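Local coordinates for hypothetical protein BP2299 (Bordetella pertussis Tohama I, PDB 2FQP) that is of unknown function but binds a zinc ion within a small cupin domain with the double-stranded beta-helix fold, at residues Leu50-Pro55 with Val59-Thr64; Pro9-Gln12 with Val18-Thr21. All coordinates share one frame; numbering follows the deposited sequence.

Contact 1: residues Leu50-Pro55 with Val59-Thr64; sequences LLLETP and VTSQLT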
ATOM      1  N   LEU A  50       0.089  14.740   7.769  1.00 12.91           N
ATOM      2  CA  LEU A  50       1.530  14.761   7.756  1.00 13.77           C
ATOM      3  C   LEU A  50       1.937  16.180   7.447  1.00 16.48           C
ATOM      4  O   LEU A  50       1.197  16.898   6.766  1.00 13.49           O
ATOM      5  CB  LEU A  50       2.110  13.823   6.694  1.00 15.58           C
ATOM      6  CG  LEU A  50       2.091  12.323   7.025  1.00 15.36           C
ATOM      7  CD1 LEU A  50       2.820  11.624   5.938  1.00 16.99           C
ATOM      8  CD2 LEU A  50       2.655  11.977   8.371  1.00 17.81           C
ATOM      9  N   LEU A  51       3.097  16.581   7.969  1.00 12.82           N
ATOM     10  CA  LEU A  51       3.607  17.910   7.730  1.00 15.48           C
ATOM     11  C   LEU A  51       4.766  17.719   6.774  1.00 14.10           C
ATOM     12  O   LEU A  51       5.712  16.985   7.089  1.00 14.23           O
ATOM     13  CB  LEU A  51       4.044  18.550   9.047  1.00 13.72           C
ATOM     14  CG  LEU A  51       4.687  19.935   8.963  1.00 18.46           C
ATOM     15  CD1 LEU A  51       3.774  20.903   8.265  1.00 23.70           C
ATOM     16  CD2 LEU A  51       5.007  20.440  10.361  1.00 25.99           C
ATOM     17  N   LEU A  52       4.670  18.323   5.600  1.00 12.15           N
ATOM     18  CA  LEU A  52       5.698  18.150   4.563  1.00 12.51           C
ATOM     19  C   LEU A  52       6.507  19.420   4.417  1.00 12.58           C
ATOM     20  O   LEU A  52       5.960  20.491   4.124  1.00 11.16           O
ATOM     21  CB  LEU A  52       5.078  17.771   3.229  1.00 14.73           C
ATOM     22  CG  LEU A  52       4.101  16.602   3.233  1.00 20.52           C
ATOM     23  CD1 LEU A  52       3.317  16.557   1.914  1.00 28.21           C
ATOM     24  CD2 LEU A  52       4.864  15.326   3.488  1.00 24.43           C
ATOM     25  N   GLU A  53       7.813  19.305   4.654  1.00 13.26           N
ATOM     26  CA  GLU A  53       8.754  20.452   4.526  1.00 13.49           C
ATOM     27  C   GLU A  53       9.518  20.313   3.236  1.00 13.76           C
ATOM     28  O   GLU A  53      10.168  19.315   3.007  1.00 15.17           O
ATOM     29  CB  GLU A  53       9.743  20.454   5.670  1.00 15.77           C
ATOM     30  CG  GLU A  53       9.057  20.648   7.010  1.00 14.25           C
ATOM     31  CD  GLU A  53      10.016  20.828   8.184  1.00 18.25           C
ATOM     32  OE1 GLU A  53      11.084  20.159   8.246  1.00 14.86           O
ATOM     33  OE2 GLU A  53       9.663  21.616   9.080  1.00 20.87           O
ATOM     34  N   THR A  54       9.387  21.297   2.378  1.00 15.60           N
ATOM     35  CA  THR A  54      10.043  21.293   1.102  1.00 15.48           C
ATOM     36  C   THR A  54      10.839  22.573   1.049  1.00 17.01           C
ATOM     37  O   THR A  54      10.752  23.415   1.949  1.00 15.10           O
ATOM     38  CB  THR A  54       8.995  21.216  -0.021  1.00 16.39           C
ATOM     39  OG1 THR A  54       8.142  22.368   0.053  1.00 15.46           O
ATOM     40  CG2 THR A  54       8.168  19.976   0.129  1.00 19.64           C
ATOM     41  N   PRO A  55      11.711  22.691   0.053  1.00 17.25           N
ATOM     42  CA  PRO A  55      12.519  23.884  -0.035  1.00 17.93           C
ATOM     43  C   PRO A  55      11.718  25.206   0.039  1.00 16.78           C
ATOM     44  O   PRO A  55      12.200  26.171   0.590  1.00 17.05           O
ATOM     45  CB  PRO A  55      13.209  23.717  -1.389  1.00 15.44           C
ATOM     46  CG  PRO A  55      13.378  22.270  -1.548  1.00 18.53           C
ATOM     47  CD  PRO A  55      12.048  21.716  -1.006  1.00 16.80           C
ATOM     48  N   VAL A  59       3.630  22.457   4.490  1.00 16.39           N
ATOM     49  CA  VAL A  59       2.184  22.278   4.334  1.00 15.98           C
ATOM     50  C   VAL A  59       1.703  21.078   5.097  1.00 17.90           C
ATOM     51  O   VAL A  59       2.415  20.094   5.217  1.00 16.12           O
ATOM     52  CB  VAL A  59       1.814  22.032   2.867  1.00 19.74           C
ATOM     53  CG1 VAL A  59       2.198  23.220   2.040  1.00 18.22           C
ATOM     54  CG2 VAL A  59       2.539  20.770   2.314  1.00 19.82           C
ATOM     55  N   THR A  60       0.476  21.174   5.591  1.00 14.85           N
ATOM     56  CA  THR A  60      -0.222  20.046   6.172  1.00 15.68           C
ATOM     57  C   THR A  60      -0.937  19.302   5.073  1.00 17.73           C
ATOM     58  O   THR A  60      -1.701  19.906   4.300  1.00 17.36           O
ATOM     59  CB  THR A  60      -1.242  20.532   7.193  1.00 15.62           C
ATOM     60  OG1 THR A  60      -0.562  21.251   8.234  1.00 20.94           O
ATOM     61  CG2 THR A  60      -1.985  19.347   7.788  1.00 14.49           C
ATOM     62  N   SER A  61      -0.674  17.992   4.965  1.00 18.01           N
ATOM     63  CA  SER A  61      -1.366  17.148   3.988  1.00 18.25           C
ATOM     64  C   SER A  61      -2.189  16.080   4.724  1.00 16.12           C
ATOM     65  O   SER A  61      -1.702  15.478   5.656  1.00 15.36           O
ATOM     66  CB  SER A  61      -0.360  16.499   3.041  1.00 19.89           C
ATOM     67  OG  SER A  61      -1.010  15.614   2.164  1.00 25.89           O
ATOM     68  N   GLN A  62      -3.446  15.887   4.320  1.00 14.92           N
ATOM     69  CA  GLN A  62      -4.350  14.986   5.021  1.00 14.67           C
ATOM     70  C   GLN A  62      -4.357  13.634   4.342  1.00 15.75           C
ATOM     71  O   GLN A  62      -4.739  13.533   3.192  1.00 14.62           O
ATOM     72  CB  GLN A  62      -5.780  15.513   5.004  1.00 15.12           C
ATOM     73  CG  GLN A  62      -5.973  16.757   5.755  1.00 16.53           C
ATOM     74  CD  GLN A  62      -5.767  16.602   7.233  1.00 15.26           C
ATOM     75  OE1 GLN A  62      -5.969  15.515   7.803  1.00 21.45           O
ATOM     76  NE2 GLN A  62      -5.348  17.693   7.880  1.00 20.56           N
ATOM     77  N   LEU A  63      -3.868  12.620   5.031  1.00 12.93           N
ATOM     78  CA  LEU A  63      -3.827  11.294   4.463  1.00 11.77           C
ATOM     79  C   LEU A  63      -4.999  10.440   4.983  1.00 13.69           C
ATOM     80  O   LEU A  63      -5.434  10.591   6.127  1.00 13.36           O
ATOM     81  CB  LEU A  63      -2.501  10.636   4.797  1.00 12.34           C
ATOM     82  CG  LEU A  63      -1.348  10.918   3.850  1.00 14.87           C
ATOM     83  CD1 LEU A  63      -1.036  12.408   3.801  1.00 15.87           C
ATOM     84  CD2 LEU A  63      -0.128  10.112   4.255  1.00 13.93           C
ATOM     85  N   THR A  64      -5.472   9.523   4.149  1.00 12.64           N
ATOM     86  CA  THR A  64      -6.531   8.598   4.538  1.00 12.57           C
ATOM     87  C   THR A  64      -5.996   7.197   4.409  1.00 13.21           C
ATOM     88  O   THR A  64      -5.437   6.832   3.354  1.00  9.78           O
ATOM     89  CB  THR A  64      -7.745   8.755   3.636  1.00 14.98           C
ATOM     90  OG1 THR A  64      -8.200  10.095   3.750  1.00 13.55           O
ATOM     91  CG2 THR A  64      -8.858   7.833   4.028  1.00 14.44           C
TER

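Contact 2: residues Pro9-Gln12 with Val18-Thr21; sequences PTVQ and VKVT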
ATOM      1  N   PRO A   9      12.227   2.800   9.363  1.00 13.13           N
ATOM      2  CA  PRO A   9      11.925   2.044   8.132  1.00 13.04           C
ATOM      3  C   PRO A   9      12.125   0.538   8.304  1.00 15.02           C
ATOM      4  O   PRO A   9      13.129   0.130   8.892  1.00 16.33           O
ATOM      5  CB  PRO A   9      12.926   2.611   7.139  1.00 13.60           C
ATOM      6  CG  PRO A   9      14.133   3.013   8.015  1.00 11.79           C
ATOM      7  CD  PRO A   9      13.631   3.252   9.404  1.00 11.22           C
ATOM      8  N   THR A  10      11.156  -0.268   7.854  1.00 13.44           N
ATOM      9  CA  THR A  10      11.322  -1.708   7.731  1.00 11.08           C
ATOM     10  C   THR A  10      11.096  -2.125   6.286  1.00 12.04           C
ATOM     11  O   THR A  10      10.005  -1.924   5.753  1.00 12.77           O
ATOM     12  CB  THR A  10      10.350  -2.440   8.626  1.00 13.01           C
ATOM     13  OG1 THR A  10      10.590  -2.022   9.978  1.00 13.12           O
ATOM     14  CG2 THR A  10      10.523  -3.945   8.495  1.00 15.06           C
ATOM     15  N   VAL A  11      12.125  -2.677   5.637  1.00 13.48           N
ATOM     16  CA  VAL A  11      11.975  -3.128   4.238  1.00 12.80           C
ATOM     17  C   VAL A  11      11.210  -4.440   4.183  1.00 13.63           C
ATOM     18  O   VAL A  11      11.654  -5.457   4.739  1.00 14.30           O
ATOM     19  CB  VAL A  11      13.355  -3.223   3.522  1.00 14.50           C
ATOM     20  CG1 VAL A  11      13.201  -3.707   2.094  1.00 16.21           C
ATOM     21  CG2 VAL A  11      14.028  -1.861   3.579  1.00 17.63           C
ATOM     22  N   GLN A  12      10.038  -4.420   3.549  1.00 11.61           N
ATOM     23  CA  GLN A  12       9.192  -5.619   3.399  1.00 11.68           C
ATOM     24  C   GLN A  12       9.466  -6.473   2.157  1.00  9.98           C
ATOM     25  O   GLN A  12       9.329  -7.703   2.216  1.00 12.72           O
ATOM     26  CB  GLN A  12       7.711  -5.210   3.477  1.00 11.53           C
ATOM     27  CG  GLN A  12       7.309  -4.670   4.843  1.00 12.16           C
ATOM     28  CD  GLN A  12       5.821  -4.358   4.927  1.00 12.43           C
ATOM     29  OE1 GLN A  12       5.157  -4.370   3.916  1.00 15.18           O
ATOM     30  NE2 GLN A  12       5.287  -4.162   6.145  1.00 10.89           N
ATOM     31  N   VAL A  18      10.715  -3.584  -7.390  1.00 11.68           N
ATOM     32  CA  VAL A  18      10.237  -2.671  -6.337  1.00 12.28           C
ATOM     33  C   VAL A  18      11.022  -2.818  -5.055  1.00 11.35           C
ATOM     34  O   VAL A  18      11.654  -3.844  -4.795  1.00 12.06           O
ATOM     35  CB  VAL A  18       8.704  -2.908  -6.024  1.00 13.51           C
ATOM     36  CG1 VAL A  18       7.858  -2.537  -7.210  1.00 21.62           C
ATOM     37  CG2 VAL A  18       8.452  -4.330  -5.613  1.00 18.62           C
ATOM     38  N   LYS A  19      11.026  -1.747  -4.275  1.00 11.34           N
ATOM     39  CA  LYS A  19      11.435  -1.769  -2.896  1.00 11.80           C
ATOM     40  C   LYS A  19      10.264  -1.230  -2.089  1.00 11.73           C
ATOM     41  O   LYS A  19       9.828  -0.111  -2.311  1.00 13.74           O
ATOM     42  CB  LYS A  19      12.654  -0.876  -2.666  1.00 12.01           C
ATOM     43  CG  LYS A  19      13.241  -0.988  -1.240  1.00  9.90           C
ATOM     44  CD  LYS A  19      14.352   0.035  -1.063  1.00 17.94           C
ATOM     45  CE  LYS A  19      14.998   0.026   0.310  1.00 20.85           C
ATOM     46  NZ  LYS A  19      16.114   1.040   0.338  1.00 20.14           N
ATOM     47  N   VAL A  20       9.782  -2.020  -1.145  1.00 10.05           N
ATOM     48  CA  VAL A  20       8.615  -1.658  -0.356  1.00 10.06           C
ATOM     49  C   VAL A  20       9.064  -1.523   1.078  1.00  9.29           C
ATOM     50  O   VAL A  20       9.552  -2.469   1.656  1.00 10.90           O
ATOM     51  CB  VAL A  20       7.503  -2.724  -0.471  1.00  9.16           C
ATOM     52  CG1 VAL A  20       6.302  -2.362   0.357  1.00 11.01           C
ATOM     53  CG2 VAL A  20       7.114  -2.927  -1.904  1.00 11.17           C
ATOM     54  N   THR A  21       8.859  -0.342   1.648  1.00 10.94           N
ATOM     55  CA  THR A  21       9.329  -0.008   2.966  1.00 10.78           C
ATOM     56  C   THR A  21       8.137   0.473   3.801  1.00 11.97           C
ATOM     57  O   THR A  21       7.408   1.333   3.356  1.00 11.34           O
ATOM     58  CB  THR A  21      10.417   1.079   2.898  1.00 13.51           C
ATOM     59  OG1 THR A  21      11.532   0.614   2.095  1.00 12.48           O
ATOM     60  CG2 THR A  21      10.927   1.431   4.307  1.00 12.13           C
TER

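Contact 1: residues Leu50-Pro55 with Val59-Thr64
L50 turns its CG away from its own carbonyl carbon (chi1 -76°), and L63 does the same (chi1 -86°), which lets the two buried side chains meet branch to branch, CD1 of L50 lying 3.7 Å from CD2 of L63. They cross at a slant on the face that also carries L52, V59 and S61, and F87 of strand 87-94 packs against both; a branched apolar side chain fills this buried place between the hairpin and F87. Further along this face, CD1 of L52 reaches back over CB of S61 at 3.8 Å, while CB of L52 rests 4.0 Å from CG2 of V59. The small S61 offers its CB to the leucine methyl. This is the antiparallel hairpin of strands 48-54 and 57-63, part of one sheet of the cupin double-stranded beta-helix; strand 57-63 is one of the two edge strands of this sheet within the chain, whereas strand 48-54 also bonds to strand 76-80. Two hydrogen-bonded pairs hold the ladder. L50 N gives to S61 O and S61 N returns a bond of 2.8 Å to L50 O; L52 N gives to V59 O at 2.9 Å, and V59 N completes the pair to L52 O. Between them, on the other face, lies the non-hydrogen-bonded pair of L51 and T60. There CD1 of L51 comes to 3.4 Å from V59 O, and the beta-branched, polar T60 fits the exposed edge strand.

Contact 2: residues Pro9-Gln12 with Val18-Thr21
Strands 9-12 and 18-21 run antiparallel with a marked twist, their N-to-C directions 137° apart and their axes approaching to 4.6 Å. They are arms of the beta hairpin formed by strands 8-14 and 18-25, at one edge of the five-stranded sheet of the cupin fold. V11 and T21 form a non-hydrogen-bonded pair, their CA atoms 4.3 Å apart. Beside it, Q12 N donates to V20 O at 2.8 Å, the N-H...O angle only 148°, and CA of T21 approaches T10 O at 3.4 Å in a CA-H...O contact. V20 is buried against V90 and I92 of strand 87-94, a place suited to a compact apolar branch. Q12 has a different task: its chain, extended beyond CG, carries the amide to the second subunit, where its acceptor OE1 bonds to S68 OG and its donor NE2 to G66 O of that subunit, two partners that an amide can serve at once. On the face of V11 and T21, with OG1 of T21 beside its backbone N (chi1 -59°), CG2 falls anti to that N and touches CB of P9 at 3.7 Å. The methylenes of K19, fully extended, cross V11 at about a right angle, an aliphatic stem beside an exposed valine. Here CG2 of V11 meets two neighbours, 3.8 Å from OG1 of T21 and 3.9 Å from CE of K19.

How the contacts relate
Both contacts join the two arms of an antiparallel hairpin, but in different sheets and on opposite sides of the chain's centre. Both are mixed: L50 and L63 of contact 1 are buried, V59 and T60 exposed; V20 and T21 of contact 2 are buried, P9, T10 and V11 exposed. Contact 1 places L50, L52 and L63 on one face, with the side chain of L52 about 7 Å from the zinc ion that H34, H36 and H77 bind, and its ladder has two complete hydrogen-bonded pairs. Contact 2 holds a single backbone bond between its segments and mixes threonine, lysine and glutamine with valine. Only contact 2 takes part in the subunit interface. Strand 87-94 links them, packing against both.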